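Local atomic coordinates of pseudoazurin (Blue copper protein) (Sinorhizobium meliloti, PDB entry 3TU6), a protein that binds one copper ion in a cupredoxin-type beta barrel and probably carries electrons in the periplasm. Residues A[56-61]-A[66-71]; A[78-81]-A[87-90]. One frame throughout, in Å; residues are numbered along the deposited sequence.

Contact 1 (A[56-61]-A[66-71])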
ATOM      1  N   GLU A  56       5.387  -3.927  12.537  1.00 43.52           N
ATOM      2  CA  GLU A  56       6.705  -3.739  11.938  1.00 44.97           C
ATOM      3  C   GLU A  56       6.583  -2.883  10.682  1.00 42.58           C
ATOM      4  O   GLU A  56       5.705  -3.115   9.850  1.00 43.49           O
ATOM      5  CB  GLU A  56       7.344  -5.086  11.585  1.00 45.97           C
ATOM      6  CG  GLU A  56       7.738  -5.923  12.793  1.00 54.60           C
ATOM      7  CD  GLU A  56       8.597  -7.121  12.426  1.00 65.58           C
ATOM      8  OE1 GLU A  56       9.376  -7.579  13.288  1.00 75.21           O
ATOM      9  OE2 GLU A  56       8.499  -7.605  11.277  1.00 71.02           O
ATOM     10  N   THR A  57       7.463  -1.893  10.559  1.00 40.00           N
ATOM     11  CA  THR A  57       7.460  -0.984   9.415  1.00 37.47           C
ATOM     12  C   THR A  57       8.460  -1.448   8.364  1.00 33.34           C
ATOM     13  O   THR A  57       9.246  -2.366   8.606  1.00 33.85           O
ATOM     14  CB  THR A  57       7.828   0.452   9.838  1.00 37.57           C
ATOM     15  OG1 THR A  57       9.210   0.507  10.215  1.00 37.75           O
ATOM     16  CG2 THR A  57       6.964   0.909  11.008  1.00 40.37           C
ATOM     17  N   TRP A  58       8.421  -0.812   7.196  1.00 29.00           N
ATOM     18  CA  TRP A  58       9.393  -1.087   6.145  1.00 25.63           C
ATOM     19  C   TRP A  58       9.681   0.151   5.300  1.00 25.02           C
ATOM     20  O   TRP A  58       8.842   1.046   5.174  1.00 21.27           O
ATOM     21  CB  TRP A  58       8.932  -2.251   5.259  1.00 25.10           C
ATOM     22  CG  TRP A  58       7.803  -1.931   4.324  1.00 22.58           C
ATOM     23  CD1 TRP A  58       7.907  -1.462   3.046  1.00 25.16           C
ATOM     24  CD2 TRP A  58       6.402  -2.083   4.582  1.00 27.68           C
ATOM     25  NE1 TRP A  58       6.657  -1.300   2.496  1.00 24.48           N
ATOM     26  CE2 TRP A  58       5.716  -1.675   3.419  1.00 27.67           C
ATOM     27  CE3 TRP A  58       5.660  -2.519   5.687  1.00 30.20           C
ATOM     28  CZ2 TRP A  58       4.321  -1.688   3.327  1.00 30.44           C
ATOM     29  CZ3 TRP A  58       4.273  -2.533   5.596  1.00 26.50           C
ATOM     30  CH2 TRP A  58       3.620  -2.120   4.423  1.00 32.38           C
ATOM     31  N   LYS A  59      10.881   0.183   4.729  1.00 23.84           N
ATOM     32  CA  LYS A  59      11.319   1.282   3.883  1.00 25.15           C
ATOM     33  C   LYS A  59      12.228   0.727   2.790  1.00 23.39           C
ATOM     34  O   LYS A  59      13.451   0.704   2.931  1.00 26.88           O
ATOM     35  CB  LYS A  59      12.040   2.342   4.725  1.00 24.76           C
ATOM     36  CG  LYS A  59      12.416   3.609   3.963  1.00 32.43           C
ATOM     37  CD  LYS A  59      13.130   4.620   4.856  1.00 40.60           C
ATOM     38  CE  LYS A  59      12.171   5.315   5.814  1.00 46.66           C
ATOM     39  NZ  LYS A  59      12.869   6.310   6.677  1.00 49.55           N
ATOM     40  N   GLY A  60      11.613   0.264   1.706  1.00 21.74           N
ATOM     41  CA  GLY A  60      12.345  -0.349   0.606  1.00 21.84           C
ATOM     42  C   GLY A  60      13.140   0.659  -0.202  1.00 21.02           C
ATOM     43  O   GLY A  60      12.735   1.813  -0.340  1.00 19.37           O
ATOM     44  N   LYS A  61      14.278   0.219  -0.732  1.00 19.26           N
ATOM     45  CA  LYS A  61      15.086   1.051  -1.622  1.00 22.41           C
ATOM     46  C   LYS A  61      14.468   1.050  -3.019  1.00 22.48           C
ATOM     47  O   LYS A  61      13.569   0.256  -3.307  1.00 22.18           O
ATOM     48  CB  LYS A  61      16.528   0.535  -1.684  1.00 22.25           C
ATOM     49  CG  LYS A  61      17.254   0.504  -0.339  1.00 26.49           C
ATOM     50  CD  LYS A  61      17.531   1.903   0.194  1.00 38.99           C
ATOM     51  CE  LYS A  61      18.329   1.859   1.492  1.00 41.00           C
ATOM     52  NZ  LYS A  61      17.572   1.218   2.601  1.00 44.68           N
ATOM     53  N   ILE A  66      11.181  -5.894  -2.099  1.00 28.86           N
ATOM     54  CA  ILE A  66      11.120  -6.223  -0.679  1.00 28.92           C
ATOM     55  C   ILE A  66       9.890  -7.066  -0.345  1.00 28.69           C
ATOM     56  O   ILE A  66       8.804  -6.836  -0.880  1.00 28.28           O
ATOM     57  CB  ILE A  66      11.135  -4.935   0.194  1.00 29.16           C
ATOM     58  CG1 ILE A  66      11.402  -5.277   1.663  1.00 35.58           C
ATOM     59  CG2 ILE A  66       9.829  -4.156   0.051  1.00 26.82           C
ATOM     60  CD1 ILE A  66      11.635  -4.060   2.535  1.00 41.67           C
ATOM     61  N   THR A  67      10.077  -8.047   0.534  1.00 29.19           N
ATOM     62  CA  THR A  67       8.977  -8.842   1.066  1.00 28.68           C
ATOM     63  C   THR A  67       8.704  -8.392   2.495  1.00 27.90           C
ATOM     64  O   THR A  67       9.607  -8.399   3.332  1.00 28.18           O
ATOM     65  CB  THR A  67       9.304 -10.346   1.050  1.00 29.94           C
ATOM     66  OG1 THR A  67       9.457 -10.787  -0.304  1.00 31.83           O
ATOM     67  CG2 THR A  67       8.192 -11.149   1.715  1.00 30.72           C
ATOM     68  N   VAL A  68       7.462  -7.999   2.763  1.00 26.55           N
ATOM     69  CA  VAL A  68       7.063  -7.518   4.085  1.00 26.25           C
ATOM     70  C   VAL A  68       6.225  -8.557   4.825  1.00 28.12           C
ATOM     71  O   VAL A  68       5.450  -9.296   4.213  1.00 27.78           O
ATOM     72  CB  VAL A  68       6.276  -6.187   3.992  1.00 25.99           C
ATOM     73  CG1 VAL A  68       7.096  -5.139   3.251  1.00 25.94           C
ATOM     74  CG2 VAL A  68       4.931  -6.390   3.313  1.00 23.04           C
ATOM     75  N   THR A  69       6.398  -8.609   6.143  1.00 30.36           N
ATOM     76  CA  THR A  69       5.621  -9.487   7.013  1.00 32.33           C
ATOM     77  C   THR A  69       4.428  -8.718   7.570  1.00 31.70           C
ATOM     78  O   THR A  69       4.529  -7.520   7.834  1.00 32.18           O
ATOM     79  CB  THR A  69       6.474 -10.003   8.189  1.00 34.34           C
ATOM     80  OG1 THR A  69       6.995  -8.892   8.930  1.00 37.60           O
ATOM     81  CG2 THR A  69       7.629 -10.853   7.679  1.00 34.70           C
ATOM     82  N   LEU A  70       3.307  -9.411   7.751  1.00 31.16           N
ATOM     83  CA  LEU A  70       2.058  -8.780   8.173  1.00 31.77           C
ATOM     84  C   LEU A  70       1.438  -9.531   9.352  1.00 31.86           C
ATOM     85  O   LEU A  70       0.396 -10.172   9.215  1.00 31.67           O
ATOM     86  CB  LEU A  70       1.079  -8.733   6.998  1.00 31.83           C
ATOM     87  CG  LEU A  70       1.548  -7.972   5.756  1.00 32.98           C
ATOM     88  CD1 LEU A  70       0.640  -8.276   4.571  1.00 35.34           C
ATOM     89  CD2 LEU A  70       1.605  -6.475   6.029  1.00 30.32           C
ATOM     90  N   SER A  71       2.085  -9.437  10.510  1.00 32.13           N
ATOM     91  CA  SER A  71       1.663 -10.176  11.699  1.00 34.10           C
ATOM     92  C   SER A  71       0.415  -9.580  12.346  1.00 33.58           C
ATOM     93  O   SER A  71      -0.544 -10.300  12.625  1.00 33.92           O
ATOM     94  CB  SER A  71       2.799 -10.239  12.726  1.00 35.12           C
ATOM     95  OG  SER A  71       3.860 -11.054  12.262  1.00 37.05           O
TER
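With chi1 at 73°, the side chain of Trp58 starts out between its own backbone N and carbonyl carbon, and chi2 near 90° turns the indole so that one face meets Val68. On the other side, CG1 of Val68, set beside its backbone N, is the branch that reaches the ring. This methyl makes a CH-pi contact over the five-membered ring, 15° off the normal, with Val68 CG1 3.5 Å from the ring centroid. It comes within 3.4 Å of Trp58 CD2. Ile66 adds a looser apolar contact, its CD1 lying 4.2 Å from Trp58 CB and as far from Gly60 CA. Were Trp58 an alanine, Val68 CG1 would probably lose the ring face it rests on and Ser44 OG its indole partner, with a gap opening between the segments. At the exposed end of the contact, the extended chain of Glu56 brings OE2 to 3.1 Å from Thr69 OG1. The segments run in nearly opposite directions, yet their backbones are not hydrogen-bonded to each other. Ile66 and Val68 bond through their backbones to Phe35 and Val33 of strand 32-36, whereas Trp58 and Gly60 bond to Leu46 and Ser44, and the indole NE1 is held by Ser44 OG. The Trp58 side chain packs on Tyr76 and Tyr78 of strand 74-79, so the indole lies between this strand and strand 67-69.

Contact 2 (A[78-81]-A[87-90]). With CU (copper (II) ion), chain B.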
ATOM      1  N   TYR A  78       0.954   2.411   2.477  1.00 19.93           N
ATOM      2  CA  TYR A  78       2.335   2.555   2.016  1.00 19.40           C
ATOM      3  C   TYR A  78       2.395   3.406   0.748  1.00 19.70           C
ATOM      4  O   TYR A  78       1.370   3.649   0.105  1.00 20.59           O
ATOM      5  CB  TYR A  78       2.962   1.177   1.780  1.00 18.97           C
ATOM      6  CG  TYR A  78       2.358   0.398   0.632  1.00 19.57           C
ATOM      7  CD1 TYR A  78       2.844   0.546  -0.663  1.00 10.53           C
ATOM      8  CD2 TYR A  78       1.305  -0.490   0.840  1.00 17.58           C
ATOM      9  CE1 TYR A  78       2.297  -0.155  -1.720  1.00 13.39           C
ATOM     10  CE2 TYR A  78       0.753  -1.209  -0.216  1.00 20.81           C
ATOM     11  CZ  TYR A  78       1.256  -1.036  -1.493  1.00 16.49           C
ATOM     12  OH  TYR A  78       0.723  -1.739  -2.547  1.00 16.41           O
ATOM     13  N   GLN A  79       3.598   3.847   0.390  1.00 16.70           N
ATOM     14  CA  GLN A  79       3.776   4.786  -0.715  1.00 16.99           C
ATOM     15  C   GLN A  79       5.035   4.518  -1.529  1.00 16.63           C
ATOM     16  O   GLN A  79       5.928   3.790  -1.094  1.00 19.00           O
ATOM     17  CB  GLN A  79       3.842   6.216  -0.170  1.00 16.59           C
ATOM     18  CG  GLN A  79       5.068   6.498   0.702  1.00 19.08           C
ATOM     19  CD  GLN A  79       5.143   7.941   1.168  1.00 27.50           C
ATOM     20  OE1 GLN A  79       4.142   8.527   1.581  1.00 29.16           O
ATOM     21  NE2 GLN A  79       6.337   8.518   1.110  1.00 25.64           N
ATOM     22  N   CYS A  80       5.084   5.120  -2.714  1.00 15.21           N
ATOM     23  CA  CYS A  80       6.310   5.243  -3.493  1.00 18.29           C
ATOM     24  C   CYS A  80       6.809   6.673  -3.322  1.00 18.49           C
ATOM     25  O   CYS A  80       6.125   7.616  -3.712  1.00 19.18           O
ATOM     26  CB  CYS A  80       6.046   4.957  -4.971  1.00 16.90           C
ATOM     27  SG  CYS A  80       7.458   5.279  -6.049  1.00 20.67           S
ATOM     28  N   ALA A  81       7.997   6.832  -2.742  1.00 20.18           N
ATOM     29  CA  ALA A  81       8.526   8.163  -2.420  1.00 21.67           C
ATOM     30  C   ALA A  81       8.652   9.076  -3.648  1.00 21.63           C
ATOM     31  O   ALA A  81       8.209  10.225  -3.604  1.00 24.26           O
ATOM     32  CB  ALA A  81       9.867   8.049  -1.692  1.00 23.44           C
ATOM     33  N   GLY A  87       0.273  10.345  -6.776  1.00 22.33           N
ATOM     34  CA  GLY A  87      -0.809   9.465  -6.331  1.00 21.18           C
ATOM     35  C   GLY A  87      -0.441   7.999  -6.178  1.00 19.12           C
ATOM     36  O   GLY A  87      -1.326   7.158  -6.006  1.00 16.99           O
ATOM     37  N   MET A  88       0.852   7.681  -6.220  1.00 17.37           N
ATOM     38  CA  MET A  88       1.296   6.291  -6.138  1.00 16.58           C
ATOM     39  C   MET A  88       1.344   5.800  -4.690  1.00 19.26           C
ATOM     40  O   MET A  88       2.407   5.752  -4.064  1.00 16.07           O
ATOM     41  CB  MET A  88       2.657   6.105  -6.821  1.00 16.55           C
ATOM     42  CG  MET A  88       3.070   4.645  -6.948  1.00 14.25           C
ATOM     43  SD  MET A  88       4.328   4.330  -8.200  1.00 18.17           S
ATOM     44  CE  MET A  88       4.473   2.550  -8.061  1.00 19.63           C
ATOM     45  N   ILE A  89       0.172   5.453  -4.163  1.00 20.79           N
ATOM     46  CA  ILE A  89       0.066   4.793  -2.864  1.00 20.86           C
ATOM     47  C   ILE A  89      -0.727   3.496  -3.007  1.00 21.02           C
ATOM     48  O   ILE A  89      -1.448   3.299  -3.991  1.00 19.45           O
ATOM     49  CB  ILE A  89      -0.594   5.698  -1.795  1.00 20.86           C
ATOM     50  CG1 ILE A  89      -1.997   6.141  -2.226  1.00 19.66           C
ATOM     51  CG2 ILE A  89       0.273   6.918  -1.522  1.00 24.26           C
ATOM     52  CD1 ILE A  89      -2.798   6.780  -1.103  1.00 17.60           C
ATOM     53  N   GLY A  90      -0.579   2.617  -2.023  1.00 20.61           N
ATOM     54  CA  GLY A  90      -1.327   1.366  -1.978  1.00 19.46           C
ATOM     55  C   GLY A  90      -1.690   0.994  -0.557  1.00 18.28           C
ATOM     56  O   GLY A  90      -1.227   1.624   0.397  1.00 17.83           O
TER
HETATM   57 CU    CU B 201       6.731   5.018  -8.149  1.00 19.69          CU
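The phenol ring of Tyr78 lies with one face over the backbone of Gly90, the residue paired with it on the adjoining strand. Gly90 CA makes a CH-pi contact 3.9 Å from the ring centroid and 24° off its normal, while the carbonyl group lies under the rim, with Gly90 C 3.3 Å from Tyr78 CE2. A CB on residue 90 would probably collide with Tyr78 OH in this ring position, and the glycine lets the ring fold down onto the strand. Phe20 and Phe35 meet the same ring edge-to-face.

The backbones of Tyr78 and Gly90 form an antiparallel hydrogen-bonded pair: Tyr78 N donates to Gly90 O and Gly90 N to Tyr78 O, each at 3.1 Å. Next to it, Gln79 and Ile89 are a non-hydrogen-bonded pair whose side chains touch through Gln79 CB and Ile89 CG2 at 3.9 Å; Ile89 then packs on helix 112-125. Beyond the regular strands, Cys80 N still donates to Met88 O at 3.1 Å, almost in line with the carbonyl bond, and so ties together the two backbones that carry the sulfur ligands. Ile89 N bonds back to Gly87 O, an inverse gamma turn with Met88 at its middle.

Cys80 SG and Met88 CG are each anti to their own backbone N (chi1 173° and -171°), and both side chains extend to the copper, with Cys80 CB packed 3.6 Å from Met88 CG. The bond from Cys80 SG to the metal is 2.2 Å long, and that from Met88 SD is longer at 2.5 Å. His42 and His83 complete the site through ND1. A cysteine, a methionine and two histidines, with the cysteine, one histidine and the methionine on the loop of a beta hairpin, are the type 1 blue copper centre of cupredoxins.

Overall arrangement
Contact 2 is largely buried and lies nearer the centre of the chain, whereas contact 1 is only partly buried, with an apolar middle and a polar, exposed end. Their chemistry differs accordingly. In contact 2, main-chain bonds pair two strands of a hairpin that leads into the copper site; contact 1 rests mainly on side chains, without backbone bonds between its segments, and Gly60 CA lies about 12 Å from the copper. Both reach the same sheet, and strands 67-69 and 74-79 follow one another in the chain. The contacts also meet directly, Trp58 CZ2 packing 3.5 Å from Tyr78 CB, so these two aromatic residues connect the loop to the hairpin.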